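Local coordinates for protein 3-oxosteroid 1-dehydrogenase (Sterolibacterium denitrificans, PDB 7P18) that is an FAD-dependent flavoenzyme that probably introduces the 1,2 double bond into ring A of 3-oxosteroids, passing the electrons to an acceptor, at residues L71-A76 with Q120-A125; R114-Y119 with G460-R465; S361-F366 with K534-A539. All blocks are in the same frame, centred on the assembly; numbering follows the deposited sequence.

Interaction 1 lies near the surface, while interactions 2 and 3 are largely buried and reach the bound steroid. Interactions 1 and 2 use neighbouring parts of one loop, 114-125: its second half packs on helix 67-78, its first half on the start of helix 462-466. Interaction 3 sets the start of helix 363-377 against loop 534-539. Tyr73 OH joins all three, bonding to Tyr119 N and to Pro537 O, and Tyr119 OH ties interaction 2 to Glu365 and to Tyr536 N. The chemistry shifts with depth: apolar packing round a turn in 1, aromatic rings beside a helix cap in 2, and tyrosine hydroxyls at the steroid, with water bridges farther back, in 3.

Interaction 1. Residues L71-A76 with Q120-A125; sequences LTYLKA and QHLPGA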
# COMPACT_ATOMS: atom_id res chain seq x y z
N LEU A 71 19.20 -10.29 4.47
CA LEU A 71 19.46 -10.91 3.15
C LEU A 71 18.92 -12.34 3.16
O LEU A 71 18.31 -12.76 2.16
CB LEU A 71 20.96 -10.88 2.80
CG LEU A 71 21.32 -11.53 1.47
CD1 LEU A 71 20.69 -10.77 0.30
CD2 LEU A 71 22.83 -11.63 1.29
N THR A 72 19.12 -13.10 4.24
CA THR A 72 18.57 -14.47 4.38
C THR A 72 17.06 -14.43 4.15
O THR A 72 16.53 -15.22 3.35
CB THR A 72 18.98 -15.06 5.73
OG1 THR A 72 20.40 -15.28 5.67
CG2 THR A 72 18.25 -16.34 6.03
N TYR A 73 16.38 -13.54 4.85
CA TYR A 73 14.92 -13.34 4.74
C TYR A 73 14.53 -12.98 3.30
O TYR A 73 13.61 -13.63 2.79
CB TYR A 73 14.49 -12.29 5.75
CG TYR A 73 13.01 -12.09 5.87
CD1 TYR A 73 12.21 -13.01 6.53
CD2 TYR A 73 12.40 -10.96 5.35
CE1 TYR A 73 10.84 -12.82 6.70
CE2 TYR A 73 11.03 -10.76 5.51
CZ TYR A 73 10.26 -11.67 6.21
OH TYR A 73 8.90 -11.47 6.37
N LEU A 74 15.16 -11.99 2.68
CA LEU A 74 14.79 -11.58 1.29
C LEU A 74 15.10 -12.70 0.29
O LEU A 74 14.31 -12.89 -0.65
CB LEU A 74 15.45 -10.25 0.92
CG LEU A 74 14.85 -9.03 1.61
CD1 LEU A 74 15.49 -7.79 1.06
CD2 LEU A 74 13.33 -9.02 1.41
N LYS A 75 16.20 -13.44 0.44
CA LYS A 75 16.49 -14.55 -0.50
C LYS A 75 15.42 -15.62 -0.32
O LYS A 75 14.93 -16.14 -1.31
CB LYS A 75 17.92 -15.10 -0.29
CG LYS A 75 19.00 -14.18 -0.82
CD LYS A 75 20.39 -14.71 -0.49
CE LYS A 75 20.71 -15.99 -1.24
NZ LYS A 75 20.84 -15.72 -2.69
N ALA A 76 15.04 -15.92 0.89
CA ALA A 76 13.98 -16.91 1.17
C ALA A 76 12.67 -16.42 0.57
O ALA A 76 11.96 -17.23 -0.03
CB ALA A 76 13.87 -17.16 2.65
N GLN A 120 6.82 -15.06 9.46
CA GLN A 120 7.54 -15.42 10.70
C GLN A 120 8.18 -16.81 10.53
O GLN A 120 9.14 -17.11 11.26
CB GLN A 120 6.59 -15.39 11.89
CG GLN A 120 6.20 -13.98 12.29
CD GLN A 120 7.36 -13.15 12.78
OE1 GLN A 120 8.09 -13.56 13.66
NE2 GLN A 120 7.57 -11.98 12.16
N HIS A 121 7.67 -17.63 9.61
CA HIS A 121 8.22 -18.99 9.36
C HIS A 121 9.52 -18.94 8.53
O HIS A 121 10.13 -19.99 8.39
CB HIS A 121 7.19 -19.84 8.66
CG HIS A 121 6.73 -19.25 7.37
ND1 HIS A 121 5.69 -18.29 7.31
CD2 HIS A 121 7.18 -19.39 6.10
CE1 HIS A 121 5.50 -17.95 6.04
NE2 HIS A 121 6.41 -18.58 5.29
N LEU A 122 9.88 -17.82 7.91
CA LEU A 122 11.10 -17.75 7.06
C LEU A 122 12.31 -17.44 7.92
O LEU A 122 12.22 -16.70 8.91
CB LEU A 122 10.92 -16.72 5.96
CG LEU A 122 9.95 -17.12 4.84
CD1 LEU A 122 9.98 -16.09 3.74
CD2 LEU A 122 10.23 -18.53 4.29
N PRO A 123 13.51 -17.92 7.56
CA PRO A 123 14.70 -17.58 8.32
C PRO A 123 14.99 -16.10 8.19
O PRO A 123 14.70 -15.54 7.13
CB PRO A 123 15.81 -18.43 7.69
CG PRO A 123 15.31 -18.61 6.27
CD PRO A 123 13.80 -18.75 6.38
N GLY A 124 15.50 -15.47 9.26
CA GLY A 124 15.90 -14.06 9.22
C GLY A 124 14.75 -13.07 9.47
O GLY A 124 14.99 -11.85 9.37
N ALA A 125 13.58 -13.57 9.80
CA ALA A 125 12.38 -12.78 10.16
C ALA A 125 12.62 -12.09 11.50
O ALA A 125 13.34 -12.64 12.31
CB ALA A 125 11.17 -13.65 10.26
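Tyr73 makes the largest share of this contact, its ring meeting Leu122, Pro123 and Ala125. Its CG is anti to the backbone N (chi1 -173°). Farther along the ring, CE1 touches both Ala125 CB, at 3.7 Å, and Leu122 CB, at 4.0 Å. Pro123 O sits at the ring edge, in its plane, 3.6 Å from Tyr73 CD1. The same oxygen also receives a CA-H...O contact from Tyr73 CA at 3.3 Å. Further out, the phenol oxygen reaches past the loop to Pro537 O and Tyr119 N, which fixes the far end of the ring.

Pro123 fits between two residues one helical turn apart. Thr72 crosses it at about a right angle, with CG2 3.6 Å from Pro123 CB; its hydroxyl turns instead to Asp68 O in the same helix. Ala76 CB meets Pro123 CD at 4.1 Å and also faces Leu122, whose CD1 branch comes within 4.2 Å of that methyl. The small alanine lets the loop come up against the helix here.

The CA atoms come nearest at Gly124 and Tyr73, 4.6 Å apart, and the Gly124 carbonyl oxygen is bonded to Arg130. Its phi of 85° is one that glycine adopts readily, and a side chain on Gly124 would press on the helix backbone at Tyr73 N. Leu122 to Ala125 form a type II beta turn, with glycine at the third position as is common in this turn, laid against the side of helix 67-78.

Interaction 2. Residues R114-Y119 with G460-R465; sequences RYPDYY and GNVFDR. With ANB (androsta-1,4-diene-3,17-dione), chain D.
Asn461 OD1 is gripped by three groups, one of which links it across the contact to Tyr118. Asp464 N gives it the straighter bond, 3.1 Å long with 164° at the hydrogen, from above the plane of the side-chain carbonyl. Phe463 N adds a weak bond, and a water donates weakly to the same oxygen while donating to Tyr118 O at 3.0 Å. This is an N-cap: the asparagine receives amide hydrogens at the start of helix 462-466, and the water carries the link on to the backbone of loop 114-119.

Phe463 faces that loop. Its CG is anti to the backbone N (chi1 167°), and the ring beyond comes up to Tyr118. The two rings meet obliquely, with planes at 48° and centroids 4.6 Å apart. CE1 of Phe463 comes within 3.3 Å of Tyr118 CE1, a tight approach, while Phe463 CZ lies over the face of the tyrosine, offset toward the rim. Tyr115 CE1 comes in at the edges of both rings, in the plane of Tyr118 and near that of Phe463.

The helix start thus backs the tyrosines that reach the steroid pocket. Tyr115 OH lies 3.4 Å from C19, the angular methyl of the bound dienedione, and bonds to Tyr467 OH; Tyr118 OH bonds to Tyr363 OH. Farther from the steroid, Pro116 packs on the first turn of the helix, with CG 3.7 Å from Val462 O and CB 4.0 Å from Val462 CG2. Val462 itself is exposed, so solvent reaches the contact on this side, where a diethylene glycol molecule, probably from the crystallisation liquor, bonds to Val462 N.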
# COMPACT_ATOMS: atom_id res chain seq x y z
N ARG A 114 6.44 -3.07 17.51
CA ARG A 114 5.71 -4.35 17.75
C ARG A 114 5.16 -4.96 16.46
O ARG A 114 4.46 -6.00 16.54
CB ARG A 114 4.57 -4.09 18.74
CG ARG A 114 5.02 -3.58 20.10
CD ARG A 114 3.83 -3.04 20.89
NE ARG A 114 2.85 -4.10 21.09
CZ ARG A 114 1.57 -3.91 21.35
NH1 ARG A 114 1.07 -2.69 21.50
NH2 ARG A 114 0.79 -4.97 21.48
N TYR A 115 5.42 -4.35 15.31
CA TYR A 115 4.78 -4.75 14.03
C TYR A 115 5.64 -5.86 13.43
O TYR A 115 6.69 -5.58 12.90
CB TYR A 115 4.69 -3.57 13.08
CG TYR A 115 3.57 -3.65 12.08
CD1 TYR A 115 3.14 -4.85 11.52
CD2 TYR A 115 2.95 -2.48 11.69
CE1 TYR A 115 2.08 -4.87 10.61
CE2 TYR A 115 1.88 -2.49 10.80
CZ TYR A 115 1.47 -3.68 10.25
OH TYR A 115 0.40 -3.59 9.39
N PRO A 116 5.24 -7.14 13.51
CA PRO A 116 6.09 -8.23 13.03
C PRO A 116 6.22 -8.28 11.52
O PRO A 116 5.29 -7.87 10.81
CB PRO A 116 5.37 -9.51 13.50
CG PRO A 116 4.36 -9.00 14.49
CD PRO A 116 3.96 -7.64 14.00
N ASP A 117 7.38 -8.76 11.05
CA ASP A 117 7.55 -9.15 9.62
C ASP A 117 6.43 -10.13 9.23
O ASP A 117 5.94 -10.90 10.07
CB ASP A 117 8.92 -9.74 9.39
CG ASP A 117 10.05 -8.73 9.47
OD1 ASP A 117 9.76 -7.50 9.44
OD2 ASP A 117 11.19 -9.18 9.56
N TYR A 118 6.04 -10.15 7.96
CA TYR A 118 4.85 -10.93 7.52
C TYR A 118 5.10 -12.43 7.48
O TYR A 118 4.12 -13.18 7.42
CB TYR A 118 4.35 -10.37 6.19
CG TYR A 118 3.59 -9.07 6.32
CD1 TYR A 118 3.55 -8.31 7.48
CD2 TYR A 118 2.90 -8.58 5.22
CE1 TYR A 118 2.87 -7.11 7.55
CE2 TYR A 118 2.20 -7.39 5.28
CZ TYR A 118 2.16 -6.66 6.45
OH TYR A 118 1.46 -5.47 6.45
N TYR A 119 6.34 -12.90 7.35
CA TYR A 119 6.65 -14.33 7.13
C TYR A 119 7.47 -14.84 8.32
O TYR A 119 8.70 -14.97 8.22
CB TYR A 119 7.39 -14.55 5.81
CG TYR A 119 6.73 -14.01 4.57
CD1 TYR A 119 5.43 -14.37 4.20
CD2 TYR A 119 7.42 -13.17 3.73
CE1 TYR A 119 4.85 -13.85 3.04
CE2 TYR A 119 6.85 -12.65 2.58
CZ TYR A 119 5.58 -13.04 2.20
OH TYR A 119 5.07 -12.52 1.05
N GLY A 460 -1.81 -18.58 14.63
CA GLY A 460 -0.70 -19.50 14.97
C GLY A 460 0.68 -18.84 15.02
O GLY A 460 1.68 -19.56 15.24
N ASN A 461 0.79 -17.55 14.79
CA ASN A 461 2.09 -16.84 14.84
C ASN A 461 1.85 -15.40 15.27
O ASN A 461 0.69 -14.98 15.24
CB ASN A 461 2.80 -16.93 13.49
CG ASN A 461 2.06 -16.16 12.43
OD1 ASN A 461 2.09 -14.92 12.42
ND2 ASN A 461 1.37 -16.87 11.57
N VAL A 462 2.92 -14.65 15.60
CA VAL A 462 2.82 -13.29 16.19
C VAL A 462 2.30 -12.28 15.16
O VAL A 462 1.72 -11.30 15.58
CB VAL A 462 4.14 -12.82 16.82
CG1 VAL A 462 4.48 -13.72 18.00
CG2 VAL A 462 5.28 -12.73 15.82
N PHE A 463 2.49 -12.51 13.86
CA PHE A 463 1.93 -11.57 12.85
C PHE A 463 0.40 -11.63 12.94
O PHE A 463 -0.25 -10.58 13.11
CB PHE A 463 2.43 -11.84 11.43
CG PHE A 463 1.60 -11.09 10.43
CD1 PHE A 463 1.71 -9.72 10.29
CD2 PHE A 463 0.59 -11.75 9.76
CE1 PHE A 463 0.88 -9.03 9.42
CE2 PHE A 463 -0.25 -11.05 8.91
CZ PHE A 463 -0.09 -9.70 8.73
N ASP A 464 -0.17 -12.82 12.81
CA ASP A 464 -1.64 -13.02 12.89
C ASP A 464 -2.19 -12.35 14.16
O ASP A 464 -3.16 -11.57 14.09
CB ASP A 464 -2.03 -14.49 12.93
CG ASP A 464 -1.85 -15.28 11.65
OD1 ASP A 464 -1.05 -14.86 10.82
OD2 ASP A 464 -2.43 -16.37 11.59
N ARG A 465 -1.54 -12.59 15.29
CA ARG A 465 -2.05 -12.15 16.62
C ARG A 465 -1.90 -10.64 16.81
O ARG A 465 -2.61 -10.10 17.63
CB ARG A 465 -1.34 -12.91 17.73
CG ARG A 465 -1.63 -14.40 17.70
CD ARG A 465 -1.21 -15.13 18.94
NE ARG A 465 0.22 -15.17 19.19
CZ ARG A 465 1.04 -16.17 18.84
NH1 ARG A 465 0.61 -17.20 18.13
NH2 ARG A 465 2.31 -16.12 19.18
C1 ANB D . -0.97 -1.38 4.51
C10 ANB D . -0.88 -1.15 5.99
C11 ANB D . -3.24 -0.01 6.00
C12 ANB D . -4.17 1.02 6.63
C13 ANB D . -4.05 1.01 8.15
C14 ANB D . -2.59 1.33 8.50
C15 ANB D . -2.63 1.64 10.00
C16 ANB D . -3.98 2.36 10.19
C17 ANB D . -4.77 2.10 8.93
C18 ANB D . -4.56 -0.31 8.77
C19 ANB D . -1.34 -2.46 6.68
C2 ANB D . 0.05 -1.81 3.76
C3 ANB D . 1.41 -1.81 4.28
C4 ANB D . 1.57 -1.12 5.55
C5 ANB D . 0.56 -0.87 6.38
C6 ANB D . 0.81 -0.38 7.78
C7 ANB D . -0.15 0.71 8.23
C8 ANB D . -1.59 0.31 7.97
C9 ANB D . -1.77 0.08 6.45
O1 ANB D . 2.36 -2.33 3.66
O2 ANB D . -5.81 2.65 8.63
O HOH W 1 3.91 -14.93 9.89

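Interaction 3. Residues S361-F366 with K534-A539; sequences SPYLEF and KAYPGA. With ANB (androsta-1,4-diene-3,17-dione), chain D.
The first turn of helix 363-377, which follows Pro362 at the N-cap, comes nearest the irregular run 534-539 at Leu364 and Tyr536, their CA atoms 6.8 Å apart. Leu364 reaches across with its CD2 branch, 3.5 Å from Ala535 C and 3.7 Å from Tyr536 CB. Beside it two waters join the Glu365 carboxylate to backbone carbonyls of 534-539: one donates to Glu365 OE1 and Tyr536 O, the other to Glu365 OE2 and Lys534 O. Glu365 OE2 has a second partner in Tyr119 OH.

Toward the steroid the contact becomes aromatic. Tyr363 turns its edge to the face of Tyr536, a T-shaped pair with centroids 5.1 Å apart and planes at 75°; CE2 of Tyr363 lies 3.6 Å from Tyr536 CE2. Tyr363 has chi1 30°, halfway from staggered to eclipsed against the backbone N, which suggests some strain. Tyr536 OH donates to the C3 ketone oxygen O1 of the dienedione at 2.6 Å, with O1 in the plane of its ring. Ala539 CB packs on C4 at 3.5 Å. Tyr363 OH is hydrogen-bonded to Tyr118 OH and lies 2.8 Å from O1. A phenylalanine in place of Tyr363, lacking the hydroxyl beside ring A, would probably leave Tyr118 OH without this partner.

With Tyr536 OH and Gly540 N both donating to O1, the C3 carbonyl is likely to be polarised, consistent with the enolisation expected in 3-ketosteroid 1-dehydrogenation. The bonded hydroxyls of Tyr363 and Tyr118 beside ring A would suit a proton relay.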
# COMPACT_ATOMS: atom_id res chain seq x y z
N SER A 361 -4.19 -14.18 6.98
CA SER A 361 -3.09 -14.18 5.96
C SER A 361 -2.72 -12.72 5.66
O SER A 361 -3.58 -11.86 5.51
CB SER A 361 -3.48 -14.92 4.71
OG SER A 361 -2.54 -14.68 3.66
N PRO A 362 -1.42 -12.41 5.45
CA PRO A 362 -1.07 -11.16 4.78
C PRO A 362 -1.92 -11.00 3.51
O PRO A 362 -2.22 -12.02 2.87
CB PRO A 362 0.42 -11.33 4.43
CG PRO A 362 0.91 -12.31 5.50
CD PRO A 362 -0.25 -13.27 5.71
N TYR A 363 -2.26 -9.75 3.18
CA TYR A 363 -3.21 -9.43 2.08
C TYR A 363 -2.70 -9.94 0.73
O TYR A 363 -3.55 -10.38 -0.09
CB TYR A 363 -3.56 -7.95 2.03
CG TYR A 363 -2.49 -7.00 2.51
CD1 TYR A 363 -2.30 -6.82 3.87
CD2 TYR A 363 -1.73 -6.26 1.65
CE1 TYR A 363 -1.35 -5.94 4.35
CE2 TYR A 363 -0.75 -5.38 2.12
CZ TYR A 363 -0.54 -5.24 3.47
OH TYR A 363 0.43 -4.40 3.99
N LEU A 364 -1.40 -9.89 0.44
CA LEU A 364 -0.89 -10.39 -0.87
C LEU A 364 -1.25 -11.86 -1.05
O LEU A 364 -1.84 -12.24 -2.10
CB LEU A 364 0.62 -10.19 -0.96
CG LEU A 364 1.27 -10.69 -2.24
CD1 LEU A 364 0.87 -9.86 -3.43
CD2 LEU A 364 2.79 -10.68 -2.12
N GLU A 365 -0.94 -12.69 -0.06
CA GLU A 365 -1.19 -14.14 -0.13
C GLU A 365 -2.69 -14.41 -0.09
O GLU A 365 -3.10 -15.41 -0.71
CB GLU A 365 -0.44 -14.85 1.00
CG GLU A 365 1.04 -15.06 0.64
CD GLU A 365 1.92 -13.85 0.80
OE1 GLU A 365 1.52 -12.96 1.57
OE2 GLU A 365 3.01 -13.80 0.13
N PHE A 366 -3.46 -13.57 0.60
CA PHE A 366 -4.94 -13.71 0.65
C PHE A 366 -5.51 -13.58 -0.78
O PHE A 366 -6.26 -14.46 -1.20
CB PHE A 366 -5.50 -12.70 1.64
CG PHE A 366 -6.98 -12.87 1.91
CD1 PHE A 366 -7.89 -12.47 0.96
CD2 PHE A 366 -7.43 -13.33 3.15
CE1 PHE A 366 -9.24 -12.62 1.18
CE2 PHE A 366 -8.79 -13.43 3.39
CZ PHE A 366 -9.70 -13.07 2.40
N LYS A 534 7.59 -12.16 -5.87
CA LYS A 534 6.14 -12.46 -5.68
C LYS A 534 5.79 -12.40 -4.19
O LYS A 534 4.89 -13.09 -3.76
CB LYS A 534 5.84 -13.82 -6.31
CG LYS A 534 6.05 -13.85 -7.81
CD LYS A 534 5.91 -15.23 -8.40
CE LYS A 534 6.17 -15.28 -9.88
NZ LYS A 534 5.98 -16.67 -10.35
N ALA A 535 6.50 -11.56 -3.43
CA ALA A 535 6.39 -11.56 -1.96
C ALA A 535 6.17 -10.14 -1.45
O ALA A 535 6.25 -9.17 -2.20
CB ALA A 535 7.60 -12.21 -1.34
N TYR A 536 5.83 -10.05 -0.17
CA TYR A 536 5.59 -8.79 0.54
C TYR A 536 6.15 -8.98 1.94
O TYR A 536 5.58 -9.73 2.72
CB TYR A 536 4.08 -8.54 0.59
CG TYR A 536 3.65 -7.13 0.82
CD1 TYR A 536 3.98 -6.41 1.95
CD2 TYR A 536 2.75 -6.56 -0.08
CE1 TYR A 536 3.53 -5.10 2.13
CE2 TYR A 536 2.26 -5.28 0.11
CZ TYR A 536 2.68 -4.53 1.19
OH TYR A 536 2.18 -3.26 1.29
N PRO A 537 7.37 -8.46 2.22
CA PRO A 537 8.13 -8.91 3.39
C PRO A 537 7.58 -8.47 4.75
O PRO A 537 7.77 -9.18 5.75
CB PRO A 537 9.51 -8.29 3.13
CG PRO A 537 9.23 -7.08 2.29
CD PRO A 537 8.14 -7.56 1.35
N GLY A 538 6.92 -7.32 4.76
CA GLY A 538 6.39 -6.67 5.95
C GLY A 538 5.72 -5.38 5.57
O GLY A 538 5.84 -4.95 4.39
N ALA A 539 5.05 -4.75 6.52
CA ALA A 539 4.41 -3.45 6.29
C ALA A 539 5.46 -2.46 5.80
O ALA A 539 6.53 -2.33 6.45
CB ALA A 539 3.69 -3.00 7.55
C1 ANB D . -0.97 -1.38 4.51
C10 ANB D . -0.88 -1.15 5.99
C11 ANB D . -3.24 -0.01 6.00
C12 ANB D . -4.17 1.02 6.63
C13 ANB D . -4.05 1.01 8.15
C14 ANB D . -2.59 1.33 8.50
C15 ANB D . -2.63 1.64 10.00
C16 ANB D . -3.98 2.36 10.19
C17 ANB D . -4.77 2.10 8.93
C18 ANB D . -4.56 -0.31 8.77
C19 ANB D . -1.34 -2.46 6.68
C2 ANB D . 0.05 -1.81 3.76
C3 ANB D . 1.41 -1.81 4.28
C4 ANB D . 1.57 -1.12 5.55
C5 ANB D . 0.56 -0.87 6.38
C6 ANB D . 0.81 -0.38 7.78
C7 ANB D . -0.15 0.71 8.23
C8 ANB D . -1.59 0.31 7.97
C9 ANB D . -1.77 0.08 6.45
O1 ANB D . 2.36 -2.33 3.66
O2 ANB D . -5.81 2.65 8.63
O HOH W 2 2.86 -10.73 2.56
O HOH W 3 2.53 -14.36 -2.41